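PDB 5WE0: protection of telomeres protein poz1 from Schizosaccharomyces pombe, which binds telomeric DNA and, as a shelterin component that interacts with Pot1, Tpz1 and Rap1, negatively regulates telomerase and telomere length. Local coordinates for residues K224-V229 / Q237-V241; R110-M114 / L133-L138; E50-I54 / N105-E109; F65-P71 / S86-W91. One frame throughout, in Å; residues are numbered along the deposited sequence.

Contact 1. Residues K224-V229 / Q237-V241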
loop_
_atom_site.group_PDB
_atom_site.type_symbol
_atom_site.label_atom_id
_atom_site.label_comp_id
_atom_site.label_asym_id
_atom_site.label_seq_id
_atom_site.Cartn_x
_atom_site.Cartn_y
_atom_site.Cartn_z
ATOM N N LYS A 224 -1.900 -9.046 9.311
ATOM C CA LYS A 224 -1.352 -8.882 10.661
ATOM C C LYS A 224 -1.665 -10.087 11.527
ATOM O O LYS A 224 -0.799 -10.586 12.255
ATOM C CB LYS A 224 -1.931 -7.638 11.339
ATOM C CG LYS A 224 -1.365 -6.287 10.942
ATOM C CD LYS A 224 -1.950 -5.220 11.895
ATOM C CE LYS A 224 -1.689 -3.817 11.399
ATOM N NZ LYS A 224 -2.627 -2.820 11.976
ATOM N N LEU A 225 -2.918 -10.543 11.490
ATOM C CA LEU A 225 -3.319 -11.695 12.294
ATOM C C LEU A 225 -2.527 -12.946 11.910
ATOM O O LEU A 225 -1.930 -13.585 12.773
ATOM C CB LEU A 225 -4.827 -11.921 12.159
ATOM C CG LEU A 225 -5.411 -13.057 12.991
ATOM C CD1 LEU A 225 -5.281 -12.657 14.427
ATOM C CD2 LEU A 225 -6.872 -13.320 12.681
ATOM N N GLN A 226 -2.459 -13.278 10.610
ATOM C CA GLN A 226 -1.730 -14.479 10.176
ATOM C C GLN A 226 -0.269 -14.436 10.591
ATOM O O GLN A 226 0.312 -15.462 10.973
ATOM C CB GLN A 226 -1.757 -14.659 8.650
ATOM C CG GLN A 226 -3.099 -14.638 8.028
ATOM C CD GLN A 226 -3.079 -14.701 6.483
ATOM O OE1 GLN A 226 -2.129 -15.164 5.844
ATOM N NE2 GLN A 226 -4.126 -14.186 5.896
ATOM N N LEU A 227 0.370 -13.289 10.422
ATOM C CA LEU A 227 1.785 -13.188 10.759
ATOM C C LEU A 227 2.017 -13.420 12.246
ATOM O O LEU A 227 2.971 -14.101 12.626
ATOM C CB LEU A 227 2.315 -11.820 10.337
ATOM C CG LEU A 227 2.379 -11.588 8.825
ATOM C CD1 LEU A 227 2.771 -10.155 8.555
ATOM C CD2 LEU A 227 3.371 -12.528 8.144
ATOM N N GLU A 228 1.125 -12.910 13.100
ATOM C CA GLU A 228 1.304 -13.077 14.540
ATOM C C GLU A 228 1.013 -14.513 14.957
ATOM O O GLU A 228 1.807 -15.139 15.668
ATOM C CB GLU A 228 0.407 -12.107 15.309
ATOM C CG GLU A 228 0.466 -12.302 16.833
ATOM C CD GLU A 228 -0.119 -11.131 17.618
ATOM O OE1 GLU A 228 0.065 -9.957 17.209
ATOM O OE2 GLU A 228 -0.800 -11.386 18.632
ATOM N N VAL A 229 -0.098 -15.065 14.468
ATOM C CA VAL A 229 -0.546 -16.385 14.888
ATOM C C VAL A 229 0.403 -17.463 14.362
ATOM O O VAL A 229 0.817 -18.352 15.107
ATOM C CB VAL A 229 -1.998 -16.610 14.427
ATOM C CG1 VAL A 229 -2.432 -18.043 14.654
ATOM C CG2 VAL A 229 -2.942 -15.649 15.141
ATOM N N GLN A 237 -2.057 -8.182 18.005
ATOM C CA GLN A 237 -3.310 -8.832 17.651
ATOM C C GLN A 237 -3.791 -9.785 18.738
ATOM O O GLN A 237 -4.722 -10.557 18.489
ATOM C CB GLN A 237 -3.170 -9.603 16.327
ATOM C CG GLN A 237 -2.883 -8.770 15.107
ATOM C CD GLN A 237 -3.951 -7.717 14.890
ATOM O OE1 GLN A 237 -5.110 -8.027 14.611
ATOM N NE2 GLN A 237 -3.569 -6.462 15.037
ATOM N N ARG A 238 -3.193 -9.732 19.936
ATOM C CA ARG A 238 -3.518 -10.691 20.993
ATOM C C ARG A 238 -5.009 -10.680 21.331
ATOM O O ARG A 238 -5.633 -11.741 21.449
ATOM C CB ARG A 238 -2.662 -10.419 22.238
ATOM C CG ARG A 238 -2.921 -9.088 22.952
ATOM C CD ARG A 238 -2.520 -9.140 24.426
ATOM N NE ARG A 238 -3.295 -8.205 25.246
ATOM C CZ ARG A 238 -4.531 -8.426 25.693
ATOM N NH1 ARG A 238 -5.168 -9.550 25.388
ATOM N NH2 ARG A 238 -5.142 -7.508 26.436
ATOM N N GLU A 239 -5.609 -9.493 21.457
ATOM C CA GLU A 239 -7.026 -9.413 21.802
ATOM C C GLU A 239 -7.945 -9.907 20.687
ATOM O O GLU A 239 -9.114 -10.198 20.957
ATOM C CB GLU A 239 -7.402 -7.970 22.146
ATOM C CG GLU A 239 -8.666 -7.818 23.002
ATOM C CD GLU A 239 -8.396 -7.761 24.496
ATOM O OE1 GLU A 239 -7.224 -7.564 24.873
ATOM O OE2 GLU A 239 -9.363 -7.887 25.293
ATOM N N ILE A 240 -7.455 -10.001 19.451
ATOM C CA ILE A 240 -8.245 -10.549 18.348
ATOM C C ILE A 240 -8.079 -12.065 18.213
ATOM O O ILE A 240 -9.058 -12.779 17.981
ATOM C CB ILE A 240 -7.875 -9.817 17.035
ATOM C CG1 ILE A 240 -8.360 -8.364 17.065
ATOM C CG2 ILE A 240 -8.441 -10.536 15.819
ATOM C CD1 ILE A 240 -7.261 -7.325 16.888
ATOM N N VAL A 241 -6.860 -12.589 18.386
ATOM C CA VAL A 241 -6.635 -14.028 18.263
ATOM C C VAL A 241 -7.366 -14.769 19.361
ATOM O O VAL A 241 -7.692 -15.953 19.221
ATOM C CB VAL A 241 -5.128 -14.379 18.318
ATOM C CG1 VAL A 241 -4.319 -13.439 17.500
ATOM C CG2 VAL A 241 -4.605 -14.403 19.759
#
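Leu225 lays its CD1 methyl against Val241, 3.3 Å from that residue's CG1, and meets Ile240 with the same atom, CD1 standing 4.1 Å from Ile240 CG2. Its CB leaves the helix sideways, but the t rotamer about chi1 brings the branched end across to the short helix 238-241. One turn further on, Val229 adds a second apolar touch, CG2 to Val241 CG1 at 3.5 Å; compact branched side chains suit this close approach. Gln237 has the largest covered area. Gln237 CG lies 4.0 Å from Leu225 N and its CB 4.2 Å from Leu225 CD1, while its NE2 is held by backbone carbonyls of Phe235 and Glu21. Lys224 runs past it, CD 3.7 Å from Gln237 NE2, to form a salt bridge with Glu62. Beside this packing, Glu228 extends its carboxylate to the beginning of the short helix: Gln237 N donates to Glu228 OE1 at 2.9 Å, and the same oxygen also accepts from Phe235 N. A glutamate suits the place because its long side chain reaches the amides of Phe235 and Gln237, the latter the N-cap residue of the short helix. The loop after helix 209-230 thus runs back along it, and the single short helix 238-241 packs on that helix, a C-terminal tail packing of an all-helical fold.

Contact 2. Residues R110-M114 / L133-L138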
loop_
_atom_site.group_PDB
_atom_site.type_symbol
_atom_site.label_atom_id
_atom_site.label_comp_id
_atom_site.label_asym_id
_atom_site.label_seq_id
_atom_site.Cartn_x
_atom_site.Cartn_y
_atom_site.Cartn_z
ATOM N N ARG A 110 3.669 -12.327 3.516
ATOM C CA ARG A 110 2.570 -13.104 4.085
ATOM C C ARG A 110 2.540 -14.510 3.487
ATOM O O ARG A 110 2.367 -15.501 4.209
ATOM C CB ARG A 110 1.239 -12.412 3.842
ATOM C CG ARG A 110 0.073 -13.074 4.520
ATOM C CD ARG A 110 -1.222 -12.680 3.847
ATOM N NE ARG A 110 -1.226 -13.145 2.461
ATOM C CZ ARG A 110 -1.440 -14.411 2.095
ATOM N NH1 ARG A 110 -1.669 -15.345 3.007
ATOM N NH2 ARG A 110 -1.411 -14.747 0.810
ATOM N N GLN A 111 2.698 -14.613 2.165
ATOM C CA GLN A 111 2.679 -15.920 1.515
ATOM C C GLN A 111 3.770 -16.837 2.065
ATOM O O GLN A 111 3.520 -18.021 2.302
ATOM C CB GLN A 111 2.799 -15.774 0.012
ATOM C CG GLN A 111 1.499 -15.356 -0.638
ATOM C CD GLN A 111 1.592 -15.317 -2.155
ATOM O OE1 GLN A 111 2.462 -15.958 -2.753
ATOM N NE2 GLN A 111 0.712 -14.551 -2.781
ATOM N N ASN A 112 5.000 -16.327 2.220
ATOM C CA ASN A 112 6.057 -17.158 2.805
ATOM C C ASN A 112 5.713 -17.609 4.214
ATOM O O ASN A 112 5.930 -18.771 4.563
ATOM C CB ASN A 112 7.400 -16.442 2.818
ATOM C CG ASN A 112 8.155 -16.626 1.536
ATOM O OD1 ASN A 112 7.574 -16.646 0.450
ATOM N ND2 ASN A 112 9.463 -16.847 1.660
ATOM N N CYS A 113 5.183 -16.709 5.042
ATOM C CA CYS A 113 4.761 -17.126 6.371
ATOM C C CYS A 113 3.821 -18.326 6.318
ATOM O O CYS A 113 3.958 -19.258 7.113
ATOM C CB CYS A 113 4.096 -15.960 7.101
ATOM S SG CYS A 113 3.541 -16.383 8.758
ATOM N N MET A 114 2.844 -18.312 5.413
ATOM C CA MET A 114 1.881 -19.406 5.412
ATOM C C MET A 114 2.524 -20.724 4.985
ATOM O O MET A 114 2.104 -21.796 5.440
ATOM C CB MET A 114 0.688 -19.048 4.531
ATOM C CG MET A 114 -0.184 -17.991 5.201
ATOM S SD MET A 114 -0.760 -18.352 6.878
ATOM C CE MET A 114 -2.509 -18.712 6.576
ATOM N N LEU A 133 -7.501 -18.755 5.847
ATOM C CA LEU A 133 -6.869 -17.454 6.004
ATOM C C LEU A 133 -6.085 -17.053 4.770
ATOM O O LEU A 133 -6.133 -15.889 4.351
ATOM C CB LEU A 133 -5.954 -17.472 7.227
ATOM C CG LEU A 133 -6.603 -17.095 8.555
ATOM C CD1 LEU A 133 -7.099 -15.675 8.391
ATOM C CD2 LEU A 133 -7.762 -18.001 8.912
ATOM N N ASN A 134 -5.363 -18.000 4.169
ATOM C CA ASN A 134 -4.598 -17.674 2.970
ATOM C C ASN A 134 -5.543 -17.259 1.843
ATOM O O ASN A 134 -5.294 -16.280 1.140
ATOM C CB ASN A 134 -3.728 -18.867 2.582
ATOM C CG ASN A 134 -2.674 -18.520 1.550
ATOM O OD1 ASN A 134 -1.694 -17.817 1.846
ATOM N ND2 ASN A 134 -2.848 -19.032 0.342
ATOM N N ASN A 135 -6.640 -17.994 1.679
ATOM C CA ASN A 135 -7.627 -17.710 0.643
ATOM C C ASN A 135 -8.302 -16.353 0.852
ATOM O O ASN A 135 -8.552 -15.615 -0.108
ATOM C CB ASN A 135 -8.656 -18.845 0.635
ATOM C CG ASN A 135 -9.720 -18.672 -0.415
ATOM O OD1 ASN A 135 -9.439 -18.664 -1.620
ATOM N ND2 ASN A 135 -10.962 -18.553 0.035
ATOM N N GLU A 136 -8.618 -16.016 2.100
ATOM C CA GLU A 136 -9.237 -14.727 2.388
ATOM C C GLU A 136 -8.284 -13.582 2.063
ATOM O O GLU A 136 -8.665 -12.616 1.399
ATOM C CB GLU A 136 -9.676 -14.670 3.846
ATOM C CG GLU A 136 -11.079 -15.148 4.091
ATOM C CD GLU A 136 -11.407 -15.147 5.570
ATOM O OE1 GLU A 136 -11.206 -14.105 6.207
ATOM O OE2 GLU A 136 -11.879 -16.171 6.103
ATOM N N ALA A 137 -7.035 -13.685 2.521
ATOM C CA ALA A 137 -6.046 -12.653 2.229
ATOM C C ALA A 137 -5.834 -12.500 0.732
ATOM O O ALA A 137 -5.747 -11.376 0.225
ATOM C CB ALA A 137 -4.730 -12.971 2.938
ATOM N N LEU A 138 -5.755 -13.616 0.002
ATOM C CA LEU A 138 -5.529 -13.532 -1.441
ATOM C C LEU A 138 -6.673 -12.827 -2.139
ATOM O O LEU A 138 -6.445 -12.046 -3.067
ATOM C CB LEU A 138 -5.361 -14.928 -2.048
ATOM C CG LEU A 138 -4.055 -15.671 -1.862
ATOM C CD1 LEU A 138 -4.265 -17.137 -2.292
ATOM C CD2 LEU A 138 -2.964 -14.999 -2.687
HETATM O O HOH W 1 0.956 -19.037 1.249
#
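Arg110 and Asn134 carry the polar part of this contact. The arginine reaches across from helix 93-115, and its NH1 donates to Asn134 OD1 at 2.7 Å; NH2 adds a weak bond to the same OD1 at 3.3 Å. Asn134 approaches the guanidinium edge, near its plane, whereas Ala137 CB lies over one face, 3.5 Å from Arg110 NE. A small methyl is what lets the flat group lie so close to the helix. The two segments run nearly antiparallel, at 170°, with their axes 11.1 Å apart: neighbouring helices of a helical bundle, spaced widely enough to admit an arginine between them. Gln226 of helix 209-230 takes another bond from Arg110 NH1, and Glu107 pairs with NH2. Met114 adds an apolar contact, its flexible thioether bringing CE to 3.7 Å from Leu133 CB. A water donates to both Gln111 O and Asn134 OD1, at 3.0 Å each, while the neighbouring Cys113 is disulfide-bonded to Cys231.

Contact 3. Residues E50-I54 / N105-E109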
loop_
_atom_site.group_PDB
_atom_site.type_symbol
_atom_site.label_atom_id
_atom_site.label_comp_id
_atom_site.label_asym_id
_atom_site.label_seq_id
_atom_site.Cartn_x
_atom_site.Cartn_y
_atom_site.Cartn_z
ATOM N N GLU A 50 19.528 -2.657 2.842
ATOM C CA GLU A 50 18.885 -3.506 3.820
ATOM C C GLU A 50 17.429 -3.705 3.427
ATOM O O GLU A 50 16.827 -2.881 2.728
ATOM C CB GLU A 50 18.983 -2.887 5.211
ATOM C CG GLU A 50 20.392 -2.904 5.788
ATOM C CD GLU A 50 20.908 -4.319 6.022
ATOM O OE1 GLU A 50 20.178 -5.131 6.646
ATOM O OE2 GLU A 50 22.053 -4.606 5.599
ATOM N N LYS A 51 16.865 -4.814 3.876
ATOM C CA LYS A 51 15.465 -5.106 3.613
ATOM C C LYS A 51 14.578 -4.253 4.517
ATOM O O LYS A 51 14.851 -4.081 5.713
ATOM C CB LYS A 51 15.187 -6.601 3.834
ATOM C CG LYS A 51 13.768 -7.048 3.491
ATOM C CD LYS A 51 13.482 -8.496 3.928
ATOM C CE LYS A 51 12.414 -8.538 5.041
ATOM N NZ LYS A 51 11.016 -8.275 4.541
ATOM N N MET A 52 13.527 -3.709 3.938
ATOM C CA MET A 52 12.542 -2.967 4.705
ATOM C C MET A 52 11.757 -3.940 5.581
ATOM O O MET A 52 11.172 -4.893 5.051
ATOM C CB MET A 52 11.606 -2.213 3.752
ATOM C CG MET A 52 10.498 -1.442 4.415
ATOM S SD MET A 52 11.057 0.056 5.268
ATOM C CE MET A 52 11.825 0.974 3.929
ATOM N N PRO A 53 11.738 -3.767 6.906
ATOM C CA PRO A 53 10.905 -4.639 7.751
ATOM C C PRO A 53 9.433 -4.508 7.366
ATOM O O PRO A 53 8.961 -3.444 6.974
ATOM C CB PRO A 53 11.154 -4.107 9.175
ATOM C CG PRO A 53 12.420 -3.316 9.098
ATOM C CD PRO A 53 12.486 -2.767 7.693
ATOM N N ILE A 54 8.694 -5.605 7.495
ATOM C CA ILE A 54 7.332 -5.605 6.983
ATOM C C ILE A 54 6.443 -4.633 7.763
ATOM O O ILE A 54 5.498 -4.051 7.194
ATOM C CB ILE A 54 6.782 -7.044 6.984
ATOM C CG1 ILE A 54 5.774 -7.212 5.861
ATOM C CG2 ILE A 54 6.143 -7.397 8.310
ATOM C CD1 ILE A 54 6.431 -6.965 4.476
ATOM N N ASN A 105 5.254 -6.430 -1.611
ATOM C CA ASN A 105 6.223 -6.986 -0.659
ATOM C C ASN A 105 5.509 -7.583 0.546
ATOM O O ASN A 105 5.847 -8.683 0.990
ATOM C CB ASN A 105 7.212 -5.922 -0.176
ATOM C CG ASN A 105 8.089 -5.354 -1.294
ATOM O OD1 ASN A 105 8.195 -5.925 -2.380
ATOM N ND2 ASN A 105 8.692 -4.187 -1.031
ATOM N N ILE A 106 4.490 -6.885 1.068
ATOM C CA ILE A 106 3.719 -7.411 2.194
ATOM C C ILE A 106 3.111 -8.754 1.831
ATOM O O ILE A 106 3.223 -9.735 2.576
ATOM C CB ILE A 106 2.627 -6.413 2.619
ATOM C CG1 ILE A 106 3.235 -5.131 3.174
ATOM C CG2 ILE A 106 1.706 -7.043 3.630
ATOM C CD1 ILE A 106 2.211 -3.969 3.251
ATOM N N GLU A 107 2.457 -8.814 0.669
ATOM C CA GLU A 107 1.780 -10.040 0.275
ATOM C C GLU A 107 2.789 -11.164 0.079
ATOM O O GLU A 107 2.522 -12.327 0.416
ATOM C CB GLU A 107 0.964 -9.806 -1.007
ATOM C CG GLU A 107 0.357 -11.066 -1.654
ATOM C CD GLU A 107 -0.626 -11.827 -0.761
ATOM O OE1 GLU A 107 -0.993 -11.334 0.333
ATOM O OE2 GLU A 107 -1.061 -12.932 -1.163
ATOM N N LEU A 108 3.949 -10.823 -0.475
ATOM C CA LEU A 108 4.999 -11.807 -0.703
ATOM C C LEU A 108 5.413 -12.421 0.628
ATOM O O LEU A 108 5.510 -13.640 0.762
ATOM C CB LEU A 108 6.205 -11.160 -1.385
ATOM C CG LEU A 108 6.255 -11.262 -2.911
ATOM C CD1 LEU A 108 7.579 -10.732 -3.441
ATOM C CD2 LEU A 108 6.028 -12.696 -3.362
ATOM N N GLU A 109 5.653 -11.560 1.610
ATOM C CA GLU A 109 6.042 -11.996 2.952
ATOM C C GLU A 109 4.925 -12.774 3.650
ATOM O O GLU A 109 5.194 -13.748 4.366
ATOM C CB GLU A 109 6.447 -10.787 3.791
ATOM C CG GLU A 109 7.015 -11.124 5.164
ATOM C CD GLU A 109 8.316 -10.396 5.448
ATOM O OE1 GLU A 109 8.984 -9.952 4.479
ATOM O OE2 GLU A 109 8.652 -10.244 6.647
HETATM O O HOH W 2 9.802 -7.916 8.255
#
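Asn105 opens the helical side of this contact, in which the loop leading into helix 54-64 packs on helix 93-115 of the all-helical fold. Its part is modest: the backbone O lies 3.9 Å from Ile54 CD1, and the same carbonyl accepts the helical bond of Glu109 N. Next comes Ile106, whose CA is 3.6 Å and whose CG1 is 3.9 Å from that same Ile54 CD1. Ile54 points toward the helix and loses more area than any other residue here; it reaches Ile106 with CD1, and its side chain also touches Tyr233 and Phe235, so a branched apolar residue fills this buried spot. Ile106 in turn packs on Ile58 and on Tyr219 and Thr223 of helix 209-230, so the apolar patch continues into the interior. The next residue facing the loop is Glu109, one turn beyond Asn105. Its carboxylate serves two parts of the loop. Glu109 OE1 takes a salt bridge from Lys51 NZ at 2.6 Å, the long lysine chain spanning the gap from the solvent side. Glu109 OE2 accepts from the hydroxyl of Tyr233 and lies 3.7 Å from Ile54 CB. Pro53, the N-cap residue, precedes Ile54; Met52 and Pro53 also pack on aromatic side chains of the Tpz1 chain. One water joins the two segments, accepting from Ile54 N at 2.7 Å and donating to Glu109 OE2 at 3.1 Å.

Contact 4. Residues F65-P71 / S86-W91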
loop_
_atom_site.group_PDB
_atom_site.type_symbol
_atom_site.label_atom_id
_atom_site.label_comp_id
_atom_site.label_asym_id
_atom_site.label_seq_id
_atom_site.Cartn_x
_atom_site.Cartn_y
_atom_site.Cartn_z
ATOM N N PHE A 65 -3.079 5.361 2.514
ATOM C CA PHE A 65 -4.488 5.256 2.162
ATOM C C PHE A 65 -5.394 5.632 3.321
ATOM O O PHE A 65 -6.616 5.470 3.216
ATOM C CB PHE A 65 -4.815 3.844 1.641
ATOM C CG PHE A 65 -4.124 3.535 0.350
ATOM C CD1 PHE A 65 -4.563 4.104 -0.832
ATOM C CD2 PHE A 65 -2.998 2.735 0.329
ATOM C CE1 PHE A 65 -3.900 3.865 -2.020
ATOM C CE2 PHE A 65 -2.342 2.477 -0.859
ATOM C CZ PHE A 65 -2.789 3.052 -2.034
ATOM N N ASN A 66 -4.823 6.146 4.416
ATOM C CA ASN A 66 -5.608 6.708 5.510
ATOM C C ASN A 66 -6.596 5.671 6.053
ATOM O O ASN A 66 -7.777 5.951 6.279
ATOM C CB ASN A 66 -6.315 7.985 5.029
ATOM C CG ASN A 66 -6.462 9.052 6.130
ATOM O OD1 ASN A 66 -5.929 8.914 7.230
ATOM N ND2 ASN A 66 -7.170 10.130 5.814
ATOM N N LEU A 67 -6.098 4.441 6.248
ATOM C CA LEU A 67 -6.965 3.326 6.635
ATOM C C LEU A 67 -7.614 3.523 8.004
ATOM O O LEU A 67 -8.589 2.828 8.313
ATOM C CB LEU A 67 -6.194 1.995 6.599
ATOM C CG LEU A 67 -5.727 1.597 5.194
ATOM C CD1 LEU A 67 -5.116 0.180 5.183
ATOM C CD2 LEU A 67 -6.883 1.706 4.211
ATOM N N SER A 68 -7.085 4.434 8.836
ATOM C CA SER A 68 -7.701 4.746 10.128
ATOM C C SER A 68 -9.100 5.331 10.002
ATOM O O SER A 68 -9.856 5.279 10.981
ATOM C CB SER A 68 -6.856 5.751 10.902
ATOM O OG SER A 68 -5.802 5.075 11.534
ATOM N N LEU A 69 -9.453 5.899 8.842
ATOM C CA LEU A 69 -10.753 6.530 8.622
ATOM C C LEU A 69 -11.791 5.621 7.964
ATOM O O LEU A 69 -11.478 4.658 7.247
ATOM C CB LEU A 69 -10.643 7.791 7.763
ATOM C CG LEU A 69 -10.111 9.102 8.303
ATOM C CD1 LEU A 69 -10.163 10.143 7.180
ATOM C CD2 LEU A 69 -11.030 9.526 9.434
ATOM N N ASP A 70 -13.053 5.980 8.205
ATOM C CA ASP A 70 -14.177 5.556 7.371
ATOM C C ASP A 70 -15.177 6.701 7.240
ATOM O O ASP A 70 -16.168 6.763 7.978
ATOM C CB ASP A 70 -14.852 4.316 7.948
ATOM C CG ASP A 70 -15.769 3.653 6.948
ATOM O OD1 ASP A 70 -16.868 4.201 6.695
ATOM O OD2 ASP A 70 -15.369 2.600 6.393
ATOM N N PRO A 71 -14.946 7.640 6.291
ATOM C CA PRO A 71 -15.888 8.740 6.004
ATOM C C PRO A 71 -17.228 8.281 5.425
ATOM O O PRO A 71 -17.886 7.384 5.963
ATOM C CB PRO A 71 -15.139 9.586 4.965
ATOM C CG PRO A 71 -13.695 9.224 5.129
ATOM C CD PRO A 71 -13.708 7.764 5.496
ATOM N N SER A 86 -13.838 10.780 1.146
ATOM C CA SER A 86 -12.687 11.660 0.931
ATOM C C SER A 86 -11.675 11.592 2.071
ATOM O O SER A 86 -11.754 12.349 3.044
ATOM C CB SER A 86 -13.128 13.102 0.748
ATOM O OG SER A 86 -11.988 13.939 0.740
ATOM N N GLN A 87 -10.707 10.685 1.921
ATOM C CA GLN A 87 -9.721 10.396 2.953
ATOM C C GLN A 87 -8.370 11.033 2.673
ATOM O O GLN A 87 -7.360 10.587 3.227
ATOM C CB GLN A 87 -9.561 8.884 3.107
ATOM C CG GLN A 87 -10.886 8.204 3.231
ATOM C CD GLN A 87 -10.787 6.723 3.098
ATOM O OE1 GLN A 87 -11.721 6.065 2.612
ATOM N NE2 GLN A 87 -9.671 6.166 3.556
ATOM N N GLN A 88 -8.328 12.052 1.821
ATOM C CA GLN A 88 -7.087 12.737 1.506
ATOM C C GLN A 88 -6.008 11.734 1.082
ATOM O O GLN A 88 -4.934 11.640 1.677
ATOM C CB GLN A 88 -6.620 13.585 2.698
ATOM C CG GLN A 88 -7.571 14.704 3.175
ATOM C CD GLN A 88 -6.911 15.603 4.242
ATOM O OE1 GLN A 88 -6.889 15.277 5.434
ATOM N NE2 GLN A 88 -6.351 16.734 3.801
ATOM N N ILE A 89 -6.327 10.947 0.052
ATOM C CA ILE A 89 -5.327 10.132 -0.621
ATOM C C ILE A 89 -4.691 10.972 -1.716
ATOM O O ILE A 89 -5.392 11.647 -2.481
ATOM C CB ILE A 89 -5.942 8.837 -1.187
ATOM C CG1 ILE A 89 -6.579 8.009 -0.054
ATOM C CG2 ILE A 89 -4.882 8.030 -1.943
ATOM C CD1 ILE A 89 -7.487 6.933 -0.524
ATOM N N LEU A 90 -3.359 10.956 -1.766
ATOM C CA LEU A 90 -2.587 11.634 -2.800
ATOM C C LEU A 90 -2.431 10.685 -3.989
ATOM O O LEU A 90 -1.562 9.807 -3.993
ATOM C CB LEU A 90 -1.232 12.071 -2.246
ATOM C CG LEU A 90 -0.286 12.722 -3.273
ATOM C CD1 LEU A 90 -0.938 13.952 -3.951
ATOM C CD2 LEU A 90 1.056 13.083 -2.662
ATOM N N TRP A 91 -3.281 10.844 -5.000
ATOM C CA TRP A 91 -3.157 10.051 -6.217
ATOM C C TRP A 91 -2.091 10.723 -7.067
ATOM O O TRP A 91 -2.354 11.611 -7.877
ATOM C CB TRP A 91 -4.493 9.934 -6.938
ATOM C CG TRP A 91 -5.493 9.217 -6.102
ATOM C CD1 TRP A 91 -6.488 9.780 -5.360
ATOM C CD2 TRP A 91 -5.590 7.796 -5.899
ATOM N NE1 TRP A 91 -7.202 8.801 -4.717
ATOM C CE2 TRP A 91 -6.670 7.574 -5.027
ATOM C CE3 TRP A 91 -4.870 6.692 -6.379
ATOM C CZ2 TRP A 91 -7.041 6.294 -4.605
ATOM C CZ3 TRP A 91 -5.248 5.430 -5.981
ATOM C CH2 TRP A 91 -6.325 5.241 -5.092
#
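The conformation of Asn66 sets up this contact. With phi and psi of 57° and 45°, it is the C-prime residue of the Schellman motif that ends helix 54-64, a left-handed backbone that asparagine tolerates better than most non-glycine residues. Its chi1 of -147° lies between wells, and the amide so placed donates from ND2 to Gln87 O at 2.6 Å. A type I turn from Asn66 to Leu69 follows, closed by Leu69 N bonding to Asn66 O at 3.1 Å, and bends the chain round Gln87. Gln87 has an m,t side chain that is nearly extended as far as its amide: CG lies 3.5 Å from Pro71 CG, CB is 4.3 Å from Leu69 CD1, and NE2 continues to Asn213 OD1 on helix 209-230. Phe65 has CB pointing away from 86-91, yet its m rotamer swings the ring back until the edge meets Ile89, CD1 to CD1 at 4.1 Å, and Trp91, Phe65 CE1 to Trp91 CH2 at 4.1 Å. Trp91, also m, makes an edge-to-face contact with Trp209. Aromatic and branched residues suit this end, where helices 93-115, 130-157 and 209-230 converge; on the outer side Gln88 O accepts a bond from a basic side chain of Tpz1. The chemistry implies a graded join: apolar packing toward the bundle, then one amide-to-carbonyl hydrogen bond between two loop segments, with no charged pair between them.

How the contacts relate
None of the four is wholly core: each mixes buried and more exposed residues, and contact 4 has the largest share of exposed ones. Contacts 2 and 3 share helix 93-115 and touch where Leu138 CD2 meets Glu107 OE2 at 3.2 Å; contact 1 joins contact 2 through Gln226 OE1, 2.9 Å from Arg110 NH1, a probable hydrogen bond. Contact 4 stands apart, its centre about 25 Å from that of contact 2, across the chain's centre, and it is nested within the loop closed by contact 3. Chemistry follows place: a carboxylate meets a backbone amide in contact 1, arginine meets asparagine between helices in contact 2, an ion pair lies toward solvent in contact 3, and neutral amides link loops in contact 4.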